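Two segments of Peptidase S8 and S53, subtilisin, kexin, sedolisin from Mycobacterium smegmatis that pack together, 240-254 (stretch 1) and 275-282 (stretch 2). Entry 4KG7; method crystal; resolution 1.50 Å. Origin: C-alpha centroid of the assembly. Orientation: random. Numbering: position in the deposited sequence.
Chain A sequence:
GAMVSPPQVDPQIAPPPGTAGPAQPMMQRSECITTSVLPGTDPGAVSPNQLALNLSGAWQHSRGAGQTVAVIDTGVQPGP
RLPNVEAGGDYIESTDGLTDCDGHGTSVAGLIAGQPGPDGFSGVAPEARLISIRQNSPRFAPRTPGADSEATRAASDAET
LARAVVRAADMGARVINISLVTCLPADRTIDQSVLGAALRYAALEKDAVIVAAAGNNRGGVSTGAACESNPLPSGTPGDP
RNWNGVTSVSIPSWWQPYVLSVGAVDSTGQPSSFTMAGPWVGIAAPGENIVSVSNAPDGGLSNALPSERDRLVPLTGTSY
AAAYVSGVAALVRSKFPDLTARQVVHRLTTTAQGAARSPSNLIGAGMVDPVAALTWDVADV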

ATOM      1  N   PRO A 240       4.018 -25.194   4.402  1.00 14.36           N
ATOM      2  CA  PRO A 240       2.570 -25.148   4.597  1.00 14.14           C
ATOM      3  C   PRO A 240       1.830 -24.075   3.785  1.00 13.41           C
ATOM      4  O   PRO A 240       0.677 -24.292   3.474  1.00 13.71           O
ATOM      5  CB  PRO A 240       2.420 -24.899   6.106  1.00 14.29           C
ATOM      6  CG  PRO A 240       3.700 -24.294   6.537  1.00 13.99           C
ATOM      7  CD  PRO A 240       4.743 -24.949   5.664  1.00 14.41           C
ATOM      8  N   ARG A 241       2.493 -22.987   3.429  1.00 12.74           N
ATOM      9  CA  ARG A 241       1.817 -21.919   2.669  1.00 12.08           C
ATOM     10  C   ARG A 241       1.955 -22.039   1.172  1.00 11.68           C
ATOM     11  O   ARG A 241       1.385 -21.232   0.434  1.00 11.01           O
ATOM     12  CB  ARG A 241       2.265 -20.563   3.145  1.00 12.07           C
ATOM     13  CG  ARG A 241       2.035 -20.457   4.645  1.00 12.65           C
ATOM     14  CD  ARG A 241       1.848 -19.068   5.121  1.00 12.57           C
ATOM     15  NE  ARG A 241       0.777 -18.368   4.419  1.00 12.24           N
ATOM     16  CZ  ARG A 241       0.496 -17.096   4.643  1.00 11.59           C
ATOM     17  NH1 ARG A 241       1.150 -16.425   5.592  1.00 11.88           N
ATOM     18  NH2 ARG A 241      -0.450 -16.506   3.937  1.00 11.20           N
ATOM     19  N   ASN A 242       2.693 -23.047   0.729  1.00 11.91           N
ATOM     20  CA  ASN A 242       2.820 -23.345  -0.694  1.00 11.90           C
ATOM     21  C   ASN A 242       3.579 -22.275  -1.471  1.00 11.60           C
ATOM     22  O   ASN A 242       3.164 -21.854  -2.540  1.00 11.33           O
ATOM     23  CB  ASN A 242       1.451 -23.609  -1.337  1.00 11.97           C
ATOM     24  CG  ASN A 242       1.571 -24.393  -2.633  1.00 12.52           C
ATOM     25  OD1 ASN A 242       2.670 -24.826  -3.004  1.00 12.83           O
ATOM     26  ND2 ASN A 242       0.454 -24.567  -3.341  1.00 12.71           N
ATOM     27  N   TRP A 243       4.730 -21.882  -0.942  1.00 11.56           N
ATOM     28  CA  TRP A 243       5.705 -21.115  -1.702  1.00 11.58           C
ATOM     29  C   TRP A 243       6.122 -21.871  -2.956  1.00 12.56           C
ATOM     30  O   TRP A 243       6.357 -21.260  -3.983  1.00 12.35           O
ATOM     31  CB  TRP A 243       6.950 -20.801  -0.857  1.00 11.55           C
ATOM     32  CG  TRP A 243       6.730 -19.725   0.161  1.00 10.92           C
ATOM     33  CD1 TRP A 243       6.248 -19.879   1.430  1.00 10.89           C
ATOM     34  CD2 TRP A 243       6.997 -18.319   0.009  1.00 10.53           C
ATOM     35  NE1 TRP A 243       6.181 -18.678   2.060  1.00 10.51           N
ATOM     36  CE2 TRP A 243       6.645 -17.699   1.226  1.00 10.28           C
ATOM     37  CE3 TRP A 243       7.507 -17.532  -1.027  1.00 10.49           C
ATOM     38  CZ2 TRP A 243       6.785 -16.309   1.441  1.00  9.93           C
ATOM     39  CZ3 TRP A 243       7.640 -16.135  -0.805  1.00 10.08           C
ATOM     40  CH2 TRP A 243       7.280 -15.558   0.407  1.00  9.78           C
ATOM     41  N   ASN A 244       6.241 -23.195  -2.854  1.00 13.80           N
ATOM     42  CA  ASN A 244       6.768 -24.011  -3.969  1.00 15.04           C
ATOM     43  C   ASN A 244       5.891 -23.880  -5.214  1.00 14.70           C
ATOM     44  O   ASN A 244       6.380 -23.951  -6.351  1.00 15.96           O
ATOM     45  CB  ASN A 244       6.833 -25.491  -3.585  1.00 16.37           C
ATOM     46  CG  ASN A 244       7.908 -25.799  -2.555  1.00 17.40           C
ATOM     47  OD1 ASN A 244       8.734 -24.954  -2.197  1.00 18.75           O
ATOM     48  ND2 ASN A 244       7.884 -27.015  -2.059  1.00 18.91           N
ATOM     49  N   GLY A 245       4.597 -23.702  -4.998  1.00 13.77           N
ATOM     50  CA  GLY A 245       3.630 -23.622  -6.078  1.00 13.36           C
ATOM     51  C   GLY A 245       3.463 -22.252  -6.702  1.00 12.62           C
ATOM     52  O   GLY A 245       2.696 -22.103  -7.636  1.00 12.60           O
ATOM     53  N   VAL A 246       4.170 -21.239  -6.212  1.00 11.93           N
ATOM     54  CA  VAL A 246       3.962 -19.876  -6.716  1.00 11.40           C
ATOM     55  C   VAL A 246       4.274 -19.770  -8.201  1.00 11.73           C
ATOM     56  O   VAL A 246       5.316 -20.251  -8.648  1.00 12.40           O
ATOM     57  CB  VAL A 246       4.810 -18.866  -5.927  1.00 10.98           C
ATOM     58  CG1 VAL A 246       4.852 -17.516  -6.617  1.00 10.72           C
ATOM     59  CG2 VAL A 246       4.204 -18.724  -4.540  1.00 10.54           C
ATOM     60  N   THR A 247       3.358 -19.150  -8.949  1.00 11.53           N
ATOM     61  CA  THR A 247       3.551 -18.871 -10.367  1.00 11.84           C
ATOM     62  C   THR A 247       3.639 -17.369 -10.656  1.00 11.33           C
ATOM     63  O   THR A 247       4.143 -16.990 -11.720  1.00 11.59           O
ATOM     64  CB  THR A 247       2.410 -19.460 -11.214  1.00 12.38           C
ATOM     65  OG1 THR A 247       1.151 -18.863 -10.837  1.00 12.44           O
ATOM     66  CG2 THR A 247       2.328 -20.951 -11.076  1.00 12.98           C
ATOM     67  N   SER A 248       3.113 -16.538  -9.744  1.00 10.55           N
ATOM     68  CA  SER A 248       3.049 -15.092  -9.951  1.00 10.17           C
ATOM     69  C   SER A 248       3.536 -14.423  -8.685  1.00  9.77           C
ATOM     70  O   SER A 248       2.926 -14.597  -7.625  1.00  9.56           O
ATOM     71  CB  SER A 248       1.597 -14.698 -10.213  1.00  9.93           C
ATOM     72  OG  SER A 248       1.443 -13.312 -10.452  1.00  9.72           O
ATOM     73  N   VAL A 249       4.646 -13.713  -8.801  1.00  9.70           N
ATOM     74  CA  VAL A 249       5.319 -13.088  -7.656  1.00  9.41           C
ATOM     75  C   VAL A 249       4.831 -11.661  -7.495  1.00  8.99           C
ATOM     76  O   VAL A 249       4.949 -10.870  -8.415  1.00  9.71           O
ATOM     77  CB  VAL A 249       6.843 -13.094  -7.834  1.00  9.70           C
ATOM     78  CG1 VAL A 249       7.549 -12.351  -6.711  1.00  9.42           C
ATOM     79  CG2 VAL A 249       7.352 -14.534  -7.914  1.00 10.35           C
ATOM     80  N   SER A 250       4.295 -11.357  -6.323  1.00  8.40           N
ATOM     81  CA  SER A 250       3.835 -10.006  -6.025  1.00  7.96           C
ATOM     82  C   SER A 250       4.928  -9.247  -5.276  1.00  7.70           C
ATOM     83  O   SER A 250       5.407  -9.704  -4.248  1.00  7.71           O
ATOM     84  CB  SER A 250       2.582 -10.068  -5.171  1.00  7.69           C
ATOM     85  OG  SER A 250       2.140  -8.776  -4.807  1.00  7.38           O
ATOM     86  N   ILE A 251       5.327  -8.115  -5.835  1.00  7.70           N
ATOM     87  CA  ILE A 251       6.471  -7.316  -5.391  1.00  7.76           C
ATOM     88  C   ILE A 251       5.956  -5.973  -4.863  1.00  7.24           C
ATOM     89  O   ILE A 251       5.217  -5.260  -5.555  1.00  7.22           O
ATOM     90  CB  ILE A 251       7.451  -7.101  -6.566  1.00  8.43           C
ATOM     91  CG1 ILE A 251       7.889  -8.437  -7.201  1.00  9.06           C
ATOM     92  CG2 ILE A 251       8.673  -6.339  -6.121  1.00  8.53           C
ATOM     93  CD1 ILE A 251       8.283  -8.322  -8.651  1.00  9.74           C
ATOM     94  N   PRO A 252       6.402  -5.548  -3.661  1.00  6.84           N
ATOM     95  CA  PRO A 252       7.377  -6.165  -2.770  1.00  6.89           C
ATOM     96  C   PRO A 252       6.831  -7.146  -1.715  1.00  6.73           C
ATOM     97  O   PRO A 252       7.576  -7.570  -0.827  1.00  6.75           O
ATOM     98  CB  PRO A 252       7.980  -4.934  -2.092  1.00  6.83           C
ATOM     99  CG  PRO A 252       6.786  -4.061  -1.877  1.00  6.58           C
ATOM    100  CD  PRO A 252       5.976  -4.231  -3.143  1.00  6.69           C
ATOM    101  N   SER A 253       5.559  -7.523  -1.811  1.00  6.63           N
ATOM    102  CA  SER A 253       4.951  -8.436  -0.820  1.00  6.64           C
ATOM    103  C   SER A 253       5.744  -9.686  -0.527  1.00  7.17           C
ATOM    104  O   SER A 253       5.758 -10.158   0.611  1.00  7.05           O
ATOM    105  CB  SER A 253       3.537  -8.858  -1.240  1.00  6.54           C
ATOM    106  OG  SER A 253       2.600  -7.840  -0.980  1.00  6.29           O
ATOM    107  N   TRP A 254       6.383 -10.267  -1.535  1.00  7.67           N
ATOM    108  CA  TRP A 254       7.065 -11.537  -1.286  1.00  8.53           C
ATOM    109  C   TRP A 254       8.287 -11.403  -0.394  1.00  8.39           C
ATOM    110  O   TRP A 254       8.781 -12.397   0.103  1.00  8.64           O
ATOM    111  CB  TRP A 254       7.346 -12.277  -2.574  1.00  9.42           C
ATOM    112  CG  TRP A 254       8.532 -11.813  -3.321  1.00 10.31           C
ATOM    113  CD1 TRP A 254       8.929 -10.532  -3.559  1.00 10.48           C
ATOM    114  CD2 TRP A 254       9.472 -12.661  -3.960  1.00 11.25           C
ATOM    115  NE1 TRP A 254      10.082 -10.535  -4.315  1.00 11.21           N
ATOM    116  CE2 TRP A 254      10.429 -11.830  -4.583  1.00 11.79           C
ATOM    117  CE3 TRP A 254       9.594 -14.048  -4.085  1.00 11.91           C
ATOM    118  CZ2 TRP A 254      11.503 -12.344  -5.313  1.00 12.43           C
ATOM    119  CZ3 TRP A 254      10.668 -14.570  -4.803  1.00 12.68           C
ATOM    120  CH2 TRP A 254      11.613 -13.712  -5.412  1.00 13.09           C
ATOM    121  N   THR A 275      -8.879 -10.470  -4.727  1.00  7.00           N
ATOM    122  CA  THR A 275      -7.645 -10.384  -3.938  1.00  6.68           C
ATOM    123  C   THR A 275      -6.669 -11.475  -4.377  1.00  6.93           C
ATOM    124  O   THR A 275      -7.061 -12.639  -4.511  1.00  7.24           O
ATOM    125  CB  THR A 275      -7.921 -10.319  -2.422  1.00  6.46           C
ATOM    126  OG1 THR A 275      -6.844  -9.631  -1.754  1.00  6.18           O
ATOM    127  CG2 THR A 275      -8.125 -11.676  -1.812  1.00  6.69           C
ATOM    128  N   MET A 276      -5.409 -11.108  -4.589  1.00  6.81           N
ATOM    129  CA  MET A 276      -4.429 -12.070  -5.142  1.00  7.19           C
ATOM    130  C   MET A 276      -3.915 -13.001  -4.055  1.00  7.09           C
ATOM    131  O   MET A 276      -3.281 -12.535  -3.102  1.00  6.76           O
ATOM    132  CB  MET A 276      -3.253 -11.334  -5.748  1.00  7.51           C
ATOM    133  CG  MET A 276      -2.227 -12.255  -6.387  1.00  8.14           C
ATOM    134  SD  MET A 276      -0.876 -11.270  -7.051  1.00  8.78           S
ATOM    135  CE  MET A 276       0.363 -12.532  -7.249  1.00  8.80           C
ATOM    136  N   ALA A 277      -4.070 -14.304  -4.237  1.00  7.24           N
ATOM    137  CA  ALA A 277      -3.592 -15.269  -3.256  1.00  7.35           C
ATOM    138  C   ALA A 277      -2.090 -15.423  -3.357  1.00  7.32           C
ATOM    139  O   ALA A 277      -1.546 -15.527  -4.443  1.00  7.50           O
ATOM    140  CB  ALA A 277      -4.218 -16.620  -3.485  1.00  7.79           C
ATOM    141  N   GLY A 278      -1.429 -15.463  -2.210  1.00  7.18           N
ATOM    142  CA  GLY A 278      -0.015 -15.793  -2.177  1.00  7.21           C
ATOM    143  C   GLY A 278       0.396 -16.175  -0.770  1.00  7.15           C
ATOM    144  O   GLY A 278      -0.274 -15.791   0.201  1.00  6.95           O
ATOM    145  N   PRO A 279       1.535 -16.857  -0.637  1.00  7.30           N
ATOM    146  CA  PRO A 279       2.013 -17.384   0.664  1.00  7.40           C
ATOM    147  C   PRO A 279       2.554 -16.314   1.597  1.00  7.03           C
ATOM    148  O   PRO A 279       2.828 -16.611   2.757  1.00  7.30           O
ATOM    149  CB  PRO A 279       3.129 -18.346   0.254  1.00  7.85           C
ATOM    150  CG  PRO A 279       3.650 -17.756  -1.000  1.00  7.80           C
ATOM    151  CD  PRO A 279       2.433 -17.254  -1.738  1.00  7.56           C
ATOM    152  N   TRP A 280       2.665 -15.090   1.094  1.00  6.59           N
ATOM    153  CA  TRP A 280       3.184 -13.933   1.824  1.00  6.27           C
ATOM    154  C   TRP A 280       2.100 -13.116   2.516  1.00  6.02           C
ATOM    155  O   TRP A 280       2.414 -12.270   3.346  1.00  6.03           O
ATOM    156  CB  TRP A 280       3.989 -13.032   0.855  1.00  6.07           C
ATOM    157  CG  TRP A 280       3.306 -12.867  -0.430  1.00  5.96           C
ATOM    158  CD1 TRP A 280       2.176 -12.143  -0.689  1.00  5.72           C
ATOM    159  CD2 TRP A 280       3.650 -13.533  -1.649  1.00  6.19           C
ATOM    160  NE1 TRP A 280       1.804 -12.309  -2.009  1.00  5.77           N
ATOM    161  CE2 TRP A 280       2.689 -13.162  -2.618  1.00  6.09           C
ATOM    162  CE3 TRP A 280       4.680 -14.382  -2.023  1.00  6.56           C
ATOM    163  CZ2 TRP A 280       2.748 -13.616  -3.939  1.00  6.38           C
ATOM    164  CZ3 TRP A 280       4.723 -14.844  -3.337  1.00  6.84           C
ATOM    165  CH2 TRP A 280       3.762 -14.473  -4.270  1.00  6.74           C
ATOM    166  N   VAL A 281       0.829 -13.332   2.157  1.00  5.89           N
ATOM    167  CA  VAL A 281      -0.265 -12.463   2.654  1.00  5.60           C
ATOM    168  C   VAL A 281      -0.382 -12.627   4.167  1.00  5.70           C
ATOM    169  O   VAL A 281      -0.476 -13.751   4.678  1.00  6.03           O
ATOM    170  CB  VAL A 281      -1.609 -12.712   1.971  1.00  5.60           C
ATOM    171  CG1 VAL A 281      -2.652 -11.757   2.537  1.00  5.42           C
ATOM    172  CG2 VAL A 281      -1.470 -12.495   0.468  1.00  5.54           C
ATOM    173  N   GLY A 282      -0.353 -11.495   4.887  1.00  5.52           N
ATOM    174  CA  GLY A 282      -0.319 -11.490   6.347  1.00  5.66           C
ATOM    175  C   GLY A 282      -1.553 -10.972   7.070  1.00  5.65           C
ATOM    176  O   GLY A 282      -1.793 -11.299   8.237  1.00  5.99           O
TER

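The two stretches meet in a largely apolar contact, built around P279 and W280 and closed at one end by an arginine that grips the backbone of the other segment. No backbone-to-backbone hydrogen bond links them; stretch 1 runs through a type I turn (W243 to V246) into a strand at 248-251, while stretch 2 presents its own type I turn, G278 to V281, whose two central residues are P279 and W280.

W280 buries the most surface. The W280 side chain lies among V246, S253 and W254: W280 CE3 touches W254 CB at 3.4 Å, W280 CH2 approaches V246 CG1 at 4.0 Å, and W280 CB rests 3.4 Å from S253 O. A broad flat ring suits this site because it can touch the strand backbone as well as side chains: W280 CZ2 is 3.6 Å from S250 N, and W280 CH2 is 3.5 Å from S248 O, which lies near the ring plane. The edge of W280 also points toward the face of W243 in an offset edge-to-face pair, the six-membered rings of W243 and W280 having centroids 5.5 Å apart and planes at 71°, which sets the positive C-H rim against an electron-rich surface.

P279 uses the same W243 differently. P279 CB sits 3.5 Å from the centroid of the W243 five-membered ring, almost on the ring normal, a CH-pi contact favored by proline's slightly polarized C-H groups. V246 CG2 packs against P279 CD at 3.6 Å. M276, extended with all three chi angles t, carries its terminal S-methyl group to the strand, where M276 CE lies 3.3 Å from S248 O and 3.9 Å from S250 CB.

R241 supplies the polar bonds. R241 NH2 donates to V281 O at 2.9 Å, and R241 NH1 to the same oxygen at 3.3 Å, so one carbonyl receives both terminal nitrogens near the guanidinium plane. P279 O instead lies over the guanidinium face, 3.0 Å from R241 CZ, close to the positive charge but poorly angled for hydrogen bonding.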